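Local coordinates for glutamate--LysW ligase ArgX (Sulfolobus tokodaii, PDB 3VPB), which probably catalyses ATP-dependent joining of the amino group of glutamate to the gamma-carboxyl group of the C-terminal glutamate of the carrier protein LysW, in arginine biosynthesis, at residues I81-K87 with E250-V254; P102-L108 with K162-E168; W133-L139 with W199-L205. The contacts are given in a common frame with arbitrary orientation. Residues are numbered along the deposited sequence.

Contact 1 of 3, residues I81-K87 with E250-V254; sequences INVCGDK and ELNDV. With ZN (zinc ion), chain O; MG (magnesium ion), chain N; ADP (adenosine-5'-diphosphate), chain L.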
loop_
_atom_site.group_PDB
_atom_site.type_symbol
_atom_site.label_atom_id
_atom_site.label_comp_id
_atom_site.label_asym_id
_atom_site.label_seq_id
_atom_site.Cartn_x
_atom_site.Cartn_y
_atom_site.Cartn_z
ATOM N N ILE B 81 -10.248 21.997 -7.286
ATOM C CA ILE B 81 -9.981 20.539 -7.279
ATOM C C ILE B 81 -9.542 20.064 -5.872
ATOM O O ILE B 81 -10.057 19.074 -5.343
ATOM C CB ILE B 81 -8.989 20.123 -8.395
ATOM C CG1 ILE B 81 -9.636 20.320 -9.772
ATOM C CG2 ILE B 81 -8.619 18.639 -8.229
ATOM C CD1 ILE B 81 -8.642 20.419 -10.963
ATOM N N ASN B 82 -8.620 20.793 -5.258
ATOM C CA ASN B 82 -8.096 20.460 -3.927
ATOM C C ASN B 82 -9.229 20.395 -2.888
ATOM O O ASN B 82 -9.354 19.422 -2.120
ATOM C CB ASN B 82 -7.056 21.514 -3.531
ATOM C CG ASN B 82 -5.714 20.918 -3.046
ATOM O OD1 ASN B 82 -5.536 19.703 -2.920
ATOM N ND2 ASN B 82 -4.768 21.796 -2.770
ATOM N N VAL B 83 -10.091 21.406 -2.919
ATOM C CA VAL B 83 -11.150 21.524 -1.937
ATOM C C VAL B 83 -12.311 20.549 -2.211
ATOM O O VAL B 83 -12.738 19.860 -1.303
ATOM C CB VAL B 83 -11.597 23.007 -1.777
ATOM C CG1 VAL B 83 -12.821 23.099 -0.876
ATOM C CG2 VAL B 83 -10.450 23.797 -1.158
ATOM N N CYS B 84 -12.781 20.455 -3.457
ATOM C CA CYS B 84 -13.927 19.581 -3.768
ATOM C C CYS B 84 -13.523 18.126 -3.728
ATOM O O CYS B 84 -14.337 17.264 -3.426
ATOM C CB CYS B 84 -14.477 19.870 -5.151
ATOM S SG CYS B 84 -15.282 21.398 -5.260
ATOM N N GLY B 85 -12.262 17.852 -4.035
ATOM C CA GLY B 85 -11.746 16.473 -4.004
ATOM C C GLY B 85 -11.495 15.962 -2.596
ATOM O O GLY B 85 -11.139 14.792 -2.399
ATOM N N ASP B 86 -11.611 16.840 -1.611
ATOM C CA ASP B 86 -11.424 16.452 -0.221
ATOM C C ASP B 86 -12.651 16.785 0.611
ATOM O O ASP B 86 -12.971 17.973 0.817
ATOM C CB ASP B 86 -10.201 17.136 0.349
ATOM C CG ASP B 86 -9.792 16.535 1.672
ATOM O OD1 ASP B 86 -8.716 15.921 1.694
ATOM O OD2 ASP B 86 -10.561 16.663 2.671
ATOM N N LYS B 87 -13.362 15.749 1.054
ATOM C CA LYS B 87 -14.620 15.943 1.771
ATOM C C LYS B 87 -14.472 16.736 3.064
ATOM O O LYS B 87 -15.361 17.524 3.380
ATOM C CB LYS B 87 -15.323 14.618 2.042
ATOM C CG LYS B 87 -15.818 13.949 0.761
ATOM C CD LYS B 87 -16.768 12.804 1.083
ATOM C CE LYS B 87 -17.348 12.206 -0.210
ATOM N NZ LYS B 87 -16.284 11.431 -0.931
ATOM N N GLU B 250 -21.598 16.303 -0.595
ATOM C CA GLU B 250 -20.278 16.539 -1.204
ATOM C C GLU B 250 -20.405 17.332 -2.488
ATOM O O GLU B 250 -21.507 17.518 -2.999
ATOM C CB GLU B 250 -19.535 15.240 -1.490
ATOM C CG GLU B 250 -20.193 14.371 -2.565
ATOM C CD GLU B 250 -19.193 13.461 -3.251
ATOM O OE1 GLU B 250 -19.635 12.535 -3.989
ATOM O OE2 GLU B 250 -17.966 13.702 -3.083
ATOM N N LEU B 251 -19.265 17.780 -2.997
ATOM C CA LEU B 251 -19.172 18.345 -4.335
ATOM C C LEU B 251 -18.105 17.603 -5.087
ATOM O O LEU B 251 -17.233 17.015 -4.468
ATOM C CB LEU B 251 -18.831 19.845 -4.284
ATOM C CG LEU B 251 -20.011 20.752 -3.892
ATOM C CD1 LEU B 251 -20.071 20.949 -2.382
ATOM C CD2 LEU B 251 -19.963 22.081 -4.606
ATOM N N ASN B 252 -18.171 17.591 -6.411
ATOM C CA ASN B 252 -17.168 16.871 -7.188
ATOM C C ASN B 252 -16.598 17.742 -8.286
ATOM O O ASN B 252 -17.352 18.430 -8.987
ATOM C CB ASN B 252 -17.762 15.592 -7.769
ATOM C CG ASN B 252 -18.340 14.662 -6.681
ATOM O OD1 ASN B 252 -17.610 13.883 -6.072
ATOM N ND2 ASN B 252 -19.652 14.745 -6.453
ATOM N N ASP B 253 -15.277 17.662 -8.464
ATOM C CA ASP B 253 -14.553 18.571 -9.354
ATOM C C ASP B 253 -14.331 18.108 -10.796
ATOM O O ASP B 253 -13.995 18.931 -11.656
ATOM C CB ASP B 253 -13.229 19.003 -8.716
ATOM C CG ASP B 253 -12.363 17.825 -8.301
ATOM O OD1 ASP B 253 -11.931 17.068 -9.192
ATOM O OD2 ASP B 253 -12.081 17.678 -7.082
ATOM N N VAL B 254 -14.503 16.816 -11.065
ATOM C CA VAL B 254 -14.458 16.281 -12.439
ATOM C C VAL B 254 -15.740 15.489 -12.679
ATOM O O VAL B 254 -15.748 14.241 -12.670
ATOM C CB VAL B 254 -13.210 15.406 -12.730
ATOM C CG1 VAL B 254 -13.157 15.032 -14.234
ATOM C CG2 VAL B 254 -11.896 16.146 -12.367
HETATM ZN ZN ZN O . -17.716 11.963 -4.717
HETATM MG MG MG N . -21.079 11.034 -4.104
HETATM P PB ADP L . -18.554 9.455 -3.052
HETATM O O1B ADP L . -17.656 10.608 -3.306
HETATM O O2B ADP L . -19.784 9.360 -3.940
HETATM O O3B ADP L . -17.876 8.124 -2.899
HETATM P PA ADP L . -20.545 10.135 -1.047
HETATM O O1A ADP L . -20.291 10.798 0.303
HETATM O O2A ADP L . -21.314 10.808 -2.160
HETATM O O3A ADP L . -19.082 9.691 -1.547
HETATM O "O5'" ADP L . -21.254 8.734 -0.706
HETATM C "C5'" ADP L . -21.699 7.809 -1.698
HETATM C "C4'" ADP L . -23.120 7.374 -1.392
HETATM O "O4'" ADP L . -23.175 6.889 -0.046
HETATM C "C3'" ADP L . -24.077 8.568 -1.440
HETATM O "O3'" ADP L . -24.620 8.738 -2.755
HETATM C "C2'" ADP L . -25.148 8.175 -0.451
HETATM O "O2'" ADP L . -26.090 7.281 -1.062
HETATM C "C1'" ADP L . -24.370 7.386 0.569
HETATM N N9 ADP L . -23.983 8.243 1.705
HETATM C C8 ADP L . -22.784 8.842 1.926
HETATM N N7 ADP L . -22.828 9.487 3.101
HETATM C C5 ADP L . -24.051 9.296 3.634
HETATM C C6 ADP L . -24.764 9.728 4.842
HETATM N N6 ADP L . -24.130 10.482 5.760
HETATM N N1 ADP L . -26.036 9.270 5.044
HETATM C C2 ADP L . -26.673 8.500 4.154
HETATM N N3 ADP L . -26.075 8.103 3.002
HETATM C C4 ADP L . -24.800 8.481 2.715
HETATM O O HOH W 1 -16.742 17.226 -1.420
HETATM O O HOH W 2 -15.707 15.015 -3.512
HETATM O O HOH W 3 -22.695 9.706 -4.505
HETATM O O HOH W 4 -15.632 12.099 -4.934
#
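Lys87 reaches the ADP phosphates directly, Glu250 and Asn252 through metal ions. Lys87 runs out extended (chi2 and chi3 t), then bends at chi4 (p), so that NZ donates to ADP O1B at 2.9 Å and weakly to ADP O3A at 3.4 Å; on the way Lys87 CE passes 3.3 Å from Glu250 OE2. Glu250 holds zinc through OE1 (2.1 Å) and OE2 (2.4 Å), and its OE1 also binds magnesium at 2.1 Å. This is the two-metal site of the ATP-grasp fold: the CA-to-CB bond of Asn252 points away from 81-87, and OD1 binds zinc at 2.4 Å, in a position that can also hold magnesium, while Asp237 joins Glu250 on magnesium. No direct hydrogen bond links the segments. Instead, water 2 lies 2.6 Å from both Cys84 O and Glu250 OE2, and water 1 connects Cys84 O (3.1 Å) with Leu251 N (3.0 Å). Cys84 in its m rotamer rests SG on Leu251 CB at 4.0 Å. The p rotamer of Asp253 sets OD2 3.1 Å from Gly85 N, at a poor angle for bonding.

Contact 2 of 3, residues P102-L108 with K162-E168; sequences PDSIIAL and KAHIVQE. With ADP (adenosine-5'-diphosphate), chain L.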
loop_
_atom_site.group_PDB
_atom_site.type_symbol
_atom_site.label_atom_id
_atom_site.label_comp_id
_atom_site.label_asym_id
_atom_site.label_seq_id
_atom_site.Cartn_x
_atom_site.Cartn_y
_atom_site.Cartn_z
ATOM N N PRO B 102 -24.079 16.897 6.751
ATOM C CA PRO B 102 -24.447 15.927 7.784
ATOM C C PRO B 102 -23.687 16.174 9.083
ATOM O O PRO B 102 -22.535 16.612 9.052
ATOM C CB PRO B 102 -24.002 14.583 7.187
ATOM C CG PRO B 102 -23.926 14.834 5.695
ATOM C CD PRO B 102 -23.455 16.273 5.579
ATOM N N ASP B 103 -24.325 15.917 10.222
ATOM C CA ASP B 103 -23.632 16.082 11.512
ATOM C C ASP B 103 -22.406 15.184 11.530
ATOM O O ASP B 103 -22.552 13.977 11.394
ATOM C CB ASP B 103 -24.567 15.702 12.651
ATOM C CG ASP B 103 -25.621 16.758 12.919
ATOM O OD1 ASP B 103 -25.505 17.887 12.399
ATOM O OD2 ASP B 103 -26.552 16.459 13.691
ATOM N N SER B 104 -21.205 15.753 11.671
ATOM C CA SER B 104 -19.994 14.959 11.383
ATOM C C SER B 104 -18.946 15.143 12.455
ATOM O O SER B 104 -18.874 16.195 13.061
ATOM C CB SER B 104 -19.363 15.370 10.065
ATOM O OG SER B 104 -20.242 15.217 8.987
ATOM N N ILE B 105 -18.148 14.101 12.676
ATOM C CA ILE B 105 -17.021 14.158 13.598
ATOM C C ILE B 105 -15.826 13.565 12.853
ATOM O O ILE B 105 -15.970 12.577 12.137
ATOM C CB ILE B 105 -17.272 13.327 14.871
ATOM C CG1 ILE B 105 -18.533 13.785 15.597
ATOM C CG2 ILE B 105 -16.070 13.419 15.834
ATOM C CD1 ILE B 105 -18.933 12.844 16.759
ATOM N N ILE B 106 -14.665 14.189 12.995
ATOM C CA ILE B 106 -13.469 13.725 12.302
ATOM C C ILE B 106 -12.566 12.982 13.269
ATOM O O ILE B 106 -12.297 13.465 14.368
ATOM C CB ILE B 106 -12.719 14.911 11.653
ATOM C CG1 ILE B 106 -13.655 15.639 10.692
ATOM C CG2 ILE B 106 -11.432 14.447 10.937
ATOM C CD1 ILE B 106 -14.447 14.724 9.701
ATOM N N ALA B 107 -12.116 11.802 12.845
ATOM C CA ALA B 107 -11.271 10.954 13.669
ATOM C C ALA B 107 -10.002 10.611 12.890
ATOM O O ALA B 107 -10.068 10.025 11.799
ATOM C CB ALA B 107 -12.029 9.675 14.030
ATOM N N LEU B 108 -8.848 10.967 13.453
ATOM C CA LEU B 108 -7.598 10.859 12.702
ATOM C C LEU B 108 -6.689 9.723 13.158
ATOM O O LEU B 108 -5.468 9.756 12.918
ATOM C CB LEU B 108 -6.848 12.196 12.702
ATOM C CG LEU B 108 -7.691 13.372 12.193
ATOM C CD1 LEU B 108 -6.987 14.691 12.448
ATOM C CD2 LEU B 108 -8.050 13.248 10.669
ATOM N N LYS B 162 -6.936 6.990 6.009
ATOM C CA LYS B 162 -6.983 6.668 7.433
ATOM C C LYS B 162 -7.723 7.725 8.261
ATOM O O LYS B 162 -7.929 7.548 9.463
ATOM C CB LYS B 162 -5.563 6.469 7.971
ATOM C CG LYS B 162 -4.841 5.260 7.354
ATOM C CD LYS B 162 -3.390 5.162 7.811
ATOM C CE LYS B 162 -2.677 4.037 7.050
ATOM N NZ LYS B 162 -1.359 3.703 7.664
ATOM N N ALA B 163 -8.088 8.843 7.635
ATOM C CA ALA B 163 -8.880 9.853 8.304
ATOM C C ALA B 163 -10.348 9.425 8.178
ATOM O O ALA B 163 -10.793 9.068 7.094
ATOM C CB ALA B 163 -8.674 11.206 7.648
ATOM N N HIS B 164 -11.082 9.441 9.279
ATOM C CA HIS B 164 -12.465 8.991 9.270
ATOM C C HIS B 164 -13.404 10.175 9.382
ATOM O O HIS B 164 -13.307 10.928 10.356
ATOM C CB HIS B 164 -12.763 8.117 10.477
ATOM C CG HIS B 164 -11.941 6.859 10.556
ATOM N ND1 HIS B 164 -12.498 5.607 10.432
ATOM C CD2 HIS B 164 -10.634 6.664 10.840
ATOM C CE1 HIS B 164 -11.562 4.689 10.598
ATOM N NE2 HIS B 164 -10.415 5.304 10.832
ATOM N N ILE B 165 -14.354 10.260 8.452
ATOM C CA ILE B 165 -15.490 11.179 8.594
ATOM C C ILE B 165 -16.650 10.344 9.129
ATOM O O ILE B 165 -17.191 9.512 8.417
ATOM C CB ILE B 165 -15.900 11.831 7.273
ATOM C CG1 ILE B 165 -14.680 12.496 6.603
ATOM C CG2 ILE B 165 -17.022 12.862 7.524
ATOM C CD1 ILE B 165 -14.981 13.044 5.172
ATOM N N VAL B 166 -17.000 10.568 10.387
ATOM C CA VAL B 166 -18.012 9.773 11.065
ATOM C C VAL B 166 -19.260 10.630 11.152
ATOM O O VAL B 166 -19.247 11.650 11.827
ATOM C CB VAL B 166 -17.535 9.428 12.482
ATOM C CG1 VAL B 166 -18.618 8.657 13.255
ATOM C CG2 VAL B 166 -16.183 8.648 12.432
ATOM N N GLN B 167 -20.348 10.213 10.506
ATOM C CA GLN B 167 -21.490 11.122 10.430
ATOM C C GLN B 167 -22.834 10.446 10.545
ATOM O O GLN B 167 -22.960 9.220 10.447
ATOM C CB GLN B 167 -21.429 12.004 9.168
ATOM C CG GLN B 167 -20.941 11.323 7.930
ATOM C CD GLN B 167 -21.090 12.128 6.630
ATOM O OE1 GLN B 167 -21.592 11.584 5.671
ATOM N NE2 GLN B 167 -20.624 13.404 6.589
ATOM N N GLU B 168 -23.839 11.262 10.773
ATOM C CA GLU B 168 -25.207 10.756 10.868
ATOM C C GLU B 168 -25.610 10.115 9.548
ATOM O O GLU B 168 -25.195 10.553 8.475
ATOM C CB GLU B 168 -26.183 11.879 11.234
ATOM C CG GLU B 168 -26.214 13.004 10.249
ATOM C CD GLU B 168 -27.296 14.034 10.569
ATOM O OE1 GLU B 168 -28.413 13.629 11.000
ATOM O OE2 GLU B 168 -27.031 15.246 10.371
HETATM P PB ADP L . -18.554 9.455 -3.052
HETATM O O1B ADP L . -17.656 10.608 -3.306
HETATM O O2B ADP L . -19.784 9.360 -3.940
HETATM O O3B ADP L . -17.876 8.124 -2.899
HETATM P PA ADP L . -20.545 10.135 -1.047
HETATM O O1A ADP L . -20.291 10.798 0.303
HETATM O O2A ADP L . -21.314 10.808 -2.160
HETATM O O3A ADP L . -19.082 9.691 -1.547
HETATM O "O5'" ADP L . -21.254 8.734 -0.706
HETATM C "C5'" ADP L . -21.699 7.809 -1.698
HETATM C "C4'" ADP L . -23.120 7.374 -1.392
HETATM O "O4'" ADP L . -23.175 6.889 -0.046
HETATM C "C3'" ADP L . -24.077 8.568 -1.440
HETATM O "O3'" ADP L . -24.620 8.738 -2.755
HETATM C "C2'" ADP L . -25.148 8.175 -0.451
HETATM O "O2'" ADP L . -26.090 7.281 -1.062
HETATM C "C1'" ADP L . -24.370 7.386 0.569
HETATM N N9 ADP L . -23.983 8.243 1.705
HETATM C C8 ADP L . -22.784 8.842 1.926
HETATM N N7 ADP L . -22.828 9.487 3.101
HETATM C C5 ADP L . -24.051 9.296 3.634
HETATM C C6 ADP L . -24.764 9.728 4.842
HETATM N N6 ADP L . -24.130 10.482 5.760
HETATM N N1 ADP L . -26.036 9.270 5.044
HETATM C C2 ADP L . -26.673 8.500 4.154
HETATM N N3 ADP L . -26.075 8.103 3.002
HETATM C C4 ADP L . -24.800 8.481 2.715
#
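Strands 104-107 and 164-168 pair antiparallel, and their facing backbone groups are satisfied. Ile105 and Val166 form a hydrogen-bonded pair (Ile105 N to Val166 O 2.8 Å, Val166 N to Ile105 O 2.9 Å), as do Ala107 and His164 (Ala107 N to His164 O 2.9 Å, His164 N to Ala107 O 2.8 Å). In the non-hydrogen-bonded pair between them, Ile106 CD1 packs on Ile165 CG1 at 3.8 Å. Beyond Ser104, Glu168 N donates to Asp103 O (3.1 Å), but Asp103 N turns to Glu168 OE2 at 2.8 Å. Glu168 OE2, 3.6 Å from Asp103 OD2, is salt-bridged to Lys244, which probably eases the like charges; Asp103 OD1 makes a long, weak ion pair with that lysine. Ser104 OG donates to Pro102 O (2.7 Å) and accepts from Gln167 NE2 (3.0 Å), and His164 ND1 bonds Asp126. Gln167 OE1, also bonded by Lys127, takes ADP N6 at 2.8 Å, and Glu168 O accepts from ADP N6 at 2.9 Å. Both line the adenine pocket of the ATP-grasp domain.

Contact 3 of 3, residues W133-L139 with W199-L205; sequences WGRLVSL and WRANVAL. With ADP (adenosine-5'-diphosphate), chain L; GLU (glutamic acid), chain M; SO4 (sulfate ion), chain P.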
loop_
_atom_site.group_PDB
_atom_site.type_symbol
_atom_site.label_atom_id
_atom_site.label_comp_id
_atom_site.label_asym_id
_atom_site.label_seq_id
_atom_site.Cartn_x
_atom_site.Cartn_y
_atom_site.Cartn_z
ATOM N N TRP B 133 -17.264 7.225 -6.287
ATOM C CA TRP B 133 -18.018 6.016 -6.662
ATOM C C TRP B 133 -18.476 5.155 -5.490
ATOM O O TRP B 133 -18.715 3.967 -5.662
ATOM C CB TRP B 133 -17.255 5.165 -7.681
ATOM C CG TRP B 133 -16.920 5.879 -8.964
ATOM C CD1 TRP B 133 -17.689 6.813 -9.627
ATOM C CD2 TRP B 133 -15.744 5.689 -9.765
ATOM N NE1 TRP B 133 -17.051 7.206 -10.781
ATOM C CE2 TRP B 133 -15.866 6.529 -10.896
ATOM C CE3 TRP B 133 -14.608 4.884 -9.642
ATOM C CZ2 TRP B 133 -14.878 6.610 -11.881
ATOM C CZ3 TRP B 133 -13.630 4.960 -10.630
ATOM C CH2 TRP B 133 -13.779 5.813 -11.737
ATOM N N GLY B 134 -18.575 5.758 -4.312
ATOM C CA GLY B 134 -19.001 5.075 -3.092
ATOM C C GLY B 134 -17.892 4.310 -2.391
ATOM O O GLY B 134 -18.135 3.647 -1.377
ATOM N N ARG B 135 -16.671 4.400 -2.924
ATOM C CA ARG B 135 -15.561 3.573 -2.458
ATOM C C ARG B 135 -15.244 3.845 -0.966
ATOM O O ARG B 135 -15.026 5.002 -0.585
ATOM C CB ARG B 135 -14.316 3.840 -3.327
ATOM C CG ARG B 135 -13.304 2.716 -3.339
ATOM C CD ARG B 135 -12.328 2.856 -4.520
ATOM N NE ARG B 135 -11.793 4.221 -4.583
ATOM C CZ ARG B 135 -12.030 5.078 -5.570
ATOM N NH1 ARG B 135 -12.799 4.725 -6.598
ATOM N NH2 ARG B 135 -11.520 6.301 -5.510
ATOM N N LEU B 136 -15.248 2.768 -0.164
ATOM C CA LEU B 136 -15.023 2.776 1.302
ATOM C C LEU B 136 -16.027 3.600 2.122
ATOM O O LEU B 136 -15.740 3.935 3.291
ATOM C CB LEU B 136 -13.608 3.260 1.653
ATOM C CG LEU B 136 -12.458 2.673 0.862
ATOM C CD1 LEU B 136 -11.120 3.292 1.324
ATOM C CD2 LEU B 136 -12.468 1.176 1.075
ATOM N N VAL B 137 -17.185 3.916 1.545
ATOM C CA VAL B 137 -18.257 4.581 2.312
ATOM C C VAL B 137 -18.963 3.454 3.060
ATOM O O VAL B 137 -19.587 2.582 2.447
ATOM C CB VAL B 137 -19.255 5.339 1.419
ATOM C CG1 VAL B 137 -20.408 5.960 2.256
ATOM C CG2 VAL B 137 -18.535 6.442 0.605
ATOM N N SER B 138 -18.863 3.469 4.376
ATOM C CA SER B 138 -19.241 2.297 5.163
ATOM C C SER B 138 -20.377 2.637 6.099
ATOM O O SER B 138 -20.348 3.674 6.768
ATOM C CB SER B 138 -18.068 1.838 5.993
ATOM O OG SER B 138 -17.029 1.395 5.170
ATOM N N LEU B 139 -21.370 1.758 6.118
ATOM C CA LEU B 139 -22.497 1.849 7.043
ATOM C C LEU B 139 -22.098 1.076 8.300
ATOM O O LEU B 139 -21.753 -0.131 8.215
ATOM C CB LEU B 139 -23.786 1.296 6.364
ATOM C CG LEU B 139 -25.151 1.403 7.078
ATOM C CD1 LEU B 139 -25.432 2.829 7.551
ATOM C CD2 LEU B 139 -26.323 0.870 6.233
ATOM N N TRP B 199 -26.631 0.341 -0.163
ATOM C CA TRP B 199 -26.900 1.457 0.738
ATOM C C TRP B 199 -26.406 2.756 0.096
ATOM O O TRP B 199 -26.577 3.842 0.652
ATOM C CB TRP B 199 -26.247 1.218 2.122
ATOM C CG TRP B 199 -24.742 1.229 2.141
ATOM C CD1 TRP B 199 -23.954 2.207 2.640
ATOM C CD2 TRP B 199 -23.846 0.190 1.683
ATOM N NE1 TRP B 199 -22.624 1.882 2.504
ATOM C CE2 TRP B 199 -22.529 0.653 1.905
ATOM C CE3 TRP B 199 -24.032 -1.058 1.067
ATOM C CZ2 TRP B 199 -21.389 -0.110 1.555
ATOM C CZ3 TRP B 199 -22.909 -1.806 0.692
ATOM C CH2 TRP B 199 -21.602 -1.335 0.960
ATOM N N ARG B 200 -25.818 2.648 -1.094
ATOM C CA ARG B 200 -25.224 3.793 -1.736
ATOM C C ARG B 200 -25.952 4.086 -3.047
ATOM O O ARG B 200 -26.385 3.186 -3.716
ATOM C CB ARG B 200 -23.730 3.543 -1.991
ATOM C CG ARG B 200 -22.961 3.326 -0.677
ATOM C CD ARG B 200 -21.615 2.731 -0.945
ATOM N NE ARG B 200 -21.739 1.376 -1.506
ATOM C CZ ARG B 200 -20.704 0.649 -1.894
ATOM N NH1 ARG B 200 -19.471 1.142 -1.780
ATOM N NH2 ARG B 200 -20.895 -0.575 -2.379
ATOM N N ALA B 201 -26.044 5.359 -3.411
ATOM C CA ALA B 201 -26.859 5.752 -4.555
ATOM C C ALA B 201 -26.082 5.839 -5.844
ATOM O O ALA B 201 -26.692 6.026 -6.913
ATOM C CB ALA B 201 -27.567 7.118 -4.260
ATOM N N ASN B 202 -24.755 5.708 -5.785
ATOM C CA ASN B 202 -23.948 5.989 -6.982
ATOM C C ASN B 202 -24.393 5.246 -8.250
ATOM O O ASN B 202 -24.652 4.014 -8.219
ATOM C CB ASN B 202 -22.463 5.691 -6.734
ATOM C CG ASN B 202 -21.935 6.393 -5.498
ATOM O OD1 ASN B 202 -22.272 6.023 -4.354
ATOM N ND2 ASN B 202 -21.083 7.388 -5.715
ATOM N N VAL B 203 -24.455 5.977 -9.360
ATOM C CA VAL B 203 -24.725 5.356 -10.668
ATOM C C VAL B 203 -23.671 4.279 -10.966
ATOM O O VAL B 203 -24.004 3.213 -11.492
ATOM C CB VAL B 203 -24.796 6.386 -11.811
ATOM C CG1 VAL B 203 -25.008 5.705 -13.140
ATOM C CG2 VAL B 203 -25.943 7.340 -11.580
ATOM N N ALA B 204 -22.422 4.544 -10.580
ATOM C CA ALA B 204 -21.336 3.552 -10.719
ATOM C C ALA B 204 -21.611 2.236 -9.995
ATOM O O ALA B 204 -21.016 1.208 -10.316
ATOM C CB ALA B 204 -20.003 4.154 -10.230
ATOM N N LEU B 205 -22.489 2.276 -8.990
ATOM C CA LEU B 205 -22.840 1.100 -8.211
ATOM C C LEU B 205 -24.192 0.497 -8.568
ATOM O O LEU B 205 -24.639 -0.428 -7.895
ATOM C CB LEU B 205 -22.784 1.416 -6.706
ATOM C CG LEU B 205 -21.372 1.651 -6.164
ATOM C CD1 LEU B 205 -21.473 2.264 -4.775
ATOM C CD2 LEU B 205 -20.564 0.317 -6.133
HETATM P PB ADP L . -18.554 9.455 -3.052
HETATM O O1B ADP L . -17.656 10.608 -3.306
HETATM O O2B ADP L . -19.784 9.360 -3.940
HETATM O O3B ADP L . -17.876 8.124 -2.899
HETATM P PA ADP L . -20.545 10.135 -1.047
HETATM O O1A ADP L . -20.291 10.798 0.303
HETATM O O2A ADP L . -21.314 10.808 -2.160
HETATM O O3A ADP L . -19.082 9.691 -1.547
HETATM O "O5'" ADP L . -21.254 8.734 -0.706
HETATM C "C5'" ADP L . -21.699 7.809 -1.698
HETATM C "C4'" ADP L . -23.120 7.374 -1.392
HETATM O "O4'" ADP L . -23.175 6.889 -0.046
HETATM C "C3'" ADP L . -24.077 8.568 -1.440
HETATM O "O3'" ADP L . -24.620 8.738 -2.755
HETATM C "C2'" ADP L . -25.148 8.175 -0.451
HETATM O "O2'" ADP L . -26.090 7.281 -1.062
HETATM C "C1'" ADP L . -24.370 7.386 0.569
HETATM N N9 ADP L . -23.983 8.243 1.705
HETATM C C8 ADP L . -22.784 8.842 1.926
HETATM N N7 ADP L . -22.828 9.487 3.101
HETATM C C5 ADP L . -24.051 9.296 3.634
HETATM C C6 ADP L . -24.764 9.728 4.842
HETATM N N6 ADP L . -24.130 10.482 5.760
HETATM N N1 ADP L . -26.036 9.270 5.044
HETATM C C2 ADP L . -26.673 8.500 4.154
HETATM N N3 ADP L . -26.075 8.103 3.002
HETATM C C4 ADP L . -24.800 8.481 2.715
HETATM N N GLU M . -20.066 9.586 -10.350
HETATM C CA GLU M . -21.548 9.707 -10.407
HETATM C C GLU M . -22.179 8.436 -9.879
HETATM O O GLU M . -23.299 8.516 -9.341
HETATM C CB GLU M . -22.023 9.964 -11.847
HETATM C CG GLU M . -23.493 10.330 -11.949
HETATM C CD GLU M . -23.953 10.590 -13.384
HETATM O OE1 GLU M . -23.499 9.870 -14.309
HETATM O OE2 GLU M . -24.788 11.521 -13.561
HETATM O OXT GLU M . -21.610 7.327 -10.002
HETATM S S SO4 P . -19.535 10.545 -7.012
HETATM O O1 SO4 P . -18.266 10.731 -6.297
HETATM O O2 SO4 P . -19.556 9.202 -7.559
HETATM O O3 SO4 P . -20.738 10.796 -6.186
HETATM O O4 SO4 P . -19.547 11.439 -8.168
#
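The substrate cleft of the ATP-grasp domain is lined here by two loops: the glycine-containing loop that leads into strand 138-140 and the loop 199-205 facing it, with ADP, the substrate glutamate (GLU) and a sulfate bound alongside. Gly134 N donates to ADP O3B at 2.8 Å, and Asn202 ND2 reaches ADP O2B at 3.0 Å. Gly134 has positive phi, and a side chain there would strike Leu205 CD1. Val203 N donates to O of the bound GLU at 2.8 Å and Ala204 N to its OXT at 3.0 Å, so the 3-10 segment 203-205 grips the substrate's alpha-carboxylate. Trp133 CD1 meets Ala204 CB at 3.6 Å, while Trp133 NE1 is hydrogen-bonded to Glu256. A type II beta turn runs from Gly134 to Val137, and Gly134 O, besides accepting the turn bond from Val137 N (3.1 Å), takes one from Arg200 NH1 at 2.9 Å. Arg200 is also salt-bridged to Glu198 and to Glu151 of a neighbouring subunit. Arg135 NH2 is hydrogen-bonded to Glu52 O and Trp54 O of the LysW chain. Trp199 NE1 donates to Val137 O at 3.1 Å, and Leu139 CB sits over the indole face, 4.2 Å from the centroid of the Trp199 five-membered ring.

Contact 1 spans the longest stretch of chain; within it the other segments alternate in the order 102-108, 133-139, 162-168, 199-205, so contacts 2 and 3 interlock. Centres lie about 16 to 17 Å apart. Both segments of contact 2 are strands of the four-stranded antiparallel sheet, which continues into a neighbouring subunit beside 104-107; contact 3 reaches this sheet only through 138-139, 199-205 being a loop between two strands of the five-stranded sheet. Contact 1 uses strand 245-252, outermost in that sheet within this chain. Contacts 1 and 2 touch where Lys87 CB packs on Ile165 CD1 (3.5 Å). All three reach ADP: contact 2 at adenine, contact 1 at phosphates and metals, contact 3 at ribose and phosphates, beside glutamate.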